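Local atomic coordinates of uncharacterized protein (Bacteroides caccae, PDB entry 4L7A), a protein that is of unknown function but probably acts as a zinc-dependent metallopeptidase. Residues P157-Y160 with D161-S164. Sequence-based numbering, arbitrary orientation.
Sequences PVDY and DKIS
The carbonyl oxygen of Y160 is gripped twice: I163 N reaches Y160 O at 3.1 Å, and a water oxygen that donates to Y160 O accepts from S164 N at 2.8 Å. The water thus bridges Y160 O to the amide one residue beyond that of I163, where the direct separation of S164 N from Y160 O, 4.5 Å, is too long for a hydrogen bond. Two i to i+3 bonds come before that of I163, D161 N to V158 O at 3.2 Å and K162 N to D159 O at 3.1 Å. Successive bonds of this spacing continue the type I beta turn P157 to Y160, itself closed by Y160 N to P157 O, into the short, weakly bonded helix 160-163. Beside it D159 and K162 run alongside each other; the lysine, extended beyond CG, brings NZ to 3.7 Å from D159 OD1, a long salt bridge. A chi1 of -172° sends the Y160 ring toward helices 195-208 and 211-244, and its hydroxyl is hydrogen-bonded to D198 of the former. I163 lays CG1 3.6 Å from Y160 O and also touches I228 and Q231; an alanine here, lacking CG1, CG2 and CD1, would probably leave a gap beside those two residues of helix 211-244. D161 OD1 is held by the hydroxyl of Y156.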
loop_
_atom_site.group_PDB
_atom_site.type_symbol
_atom_site.label_atom_id
_atom_site.label_comp_id
_atom_site.label_asym_id
_atom_site.label_seq_id
_atom_site.Cartn_x
_atom_site.Cartn_y
_atom_site.Cartn_z
ATOM N N PRO A 157 -15.315 14.418 3.340
ATOM C CA PRO A 157 -16.085 15.675 3.128
ATOM C C PRO A 157 -16.213 16.118 1.689
ATOM O O PRO A 157 -15.237 16.178 0.975
ATOM C CB PRO A 157 -15.311 16.714 3.945
ATOM C CG PRO A 157 -14.569 15.907 4.957
ATOM C CD PRO A 157 -14.149 14.670 4.208
ATOM N N VAL A 158 -17.440 16.417 1.281
ATOM C CA VAL A 158 -17.709 16.806 -0.085
ATOM C C VAL A 158 -16.928 18.040 -0.468
ATOM O O VAL A 158 -16.604 18.215 -1.635
ATOM C CB VAL A 158 -19.227 17.062 -0.353
ATOM C CG1 VAL A 158 -20.006 15.787 -0.122
ATOM C CG2 VAL A 158 -19.791 18.187 0.520
ATOM N N ASP A 159 -16.623 18.894 0.493
ATOM C CA ASP A 159 -15.816 20.084 0.176
ATOM C C ASP A 159 -14.404 19.793 -0.379
ATOM O O ASP A 159 -13.836 20.660 -1.013
ATOM C CB ASP A 159 -15.712 21.004 1.390
ATOM C CG ASP A 159 -17.007 21.788 1.677
ATOM O OD1 ASP A 159 -17.972 21.818 0.864
ATOM O OD2 ASP A 159 -17.022 22.403 2.746
ATOM N N TYR A 160 -13.861 18.586 -0.191
ATOM C CA TYR A 160 -12.542 18.235 -0.729
ATOM C C TYR A 160 -12.564 18.396 -2.220
ATOM O O TYR A 160 -11.596 18.908 -2.819
ATOM C CB TYR A 160 -12.140 16.781 -0.386
ATOM C CG TYR A 160 -10.740 16.425 -0.745
ATOM C CD1 TYR A 160 -10.415 16.035 -2.029
ATOM C CD2 TYR A 160 -9.725 16.461 0.205
ATOM C CE1 TYR A 160 -9.098 15.727 -2.351
ATOM C CE2 TYR A 160 -8.448 16.132 -0.089
ATOM C CZ TYR A 160 -8.125 15.781 -1.359
ATOM O OH TYR A 160 -6.825 15.469 -1.641
ATOM N N ASP A 161 -13.660 17.946 -2.813
ATOM C CA ASP A 161 -13.816 17.947 -4.243
ATOM C C ASP A 161 -13.742 19.321 -4.840
ATOM O O ASP A 161 -13.358 19.458 -5.991
ATOM C CB ASP A 161 -15.159 17.347 -4.612
ATOM C CG ASP A 161 -15.249 15.862 -4.302
ATOM O OD1 ASP A 161 -14.353 15.264 -3.704
ATOM O OD2 ASP A 161 -16.257 15.247 -4.629
ATOM N N LYS A 162 -14.114 20.349 -4.092
ATOM C CA LYS A 162 -14.107 21.693 -4.655
ATOM C C LYS A 162 -12.725 22.305 -4.726
ATOM O O LYS A 162 -12.496 23.211 -5.536
ATOM C CB LYS A 162 -14.926 22.662 -3.798
ATOM C CG LYS A 162 -16.364 22.326 -3.708
ATOM C CD LYS A 162 -17.021 23.348 -2.805
ATOM C CE LYS A 162 -18.488 23.072 -2.630
ATOM N NZ LYS A 162 -19.044 24.183 -1.796
ATOM N N ILE A 163 -11.824 21.854 -3.853
ATOM C CA ILE A 163 -10.538 22.521 -3.705
ATOM C C ILE A 163 -9.831 22.696 -5.068
ATOM O O ILE A 163 -9.410 23.789 -5.405
ATOM C CB ILE A 163 -9.631 21.808 -2.709
ATOM C CG1 ILE A 163 -10.232 21.935 -1.307
ATOM C CG2 ILE A 163 -8.251 22.444 -2.682
ATOM C CD1 ILE A 163 -9.673 20.978 -0.320
ATOM N N SER A 164 -9.772 21.656 -5.863
ATOM C CA SER A 164 -9.106 21.740 -7.166
ATOM C C SER A 164 -10.075 21.607 -8.337
ATOM O O SER A 164 -9.675 21.246 -9.424
ATOM C CB SER A 164 -8.040 20.668 -7.254
ATOM O OG SER A 164 -6.938 20.900 -6.399
HETATM O O HOH W 1 -10.104 19.074 -4.867
#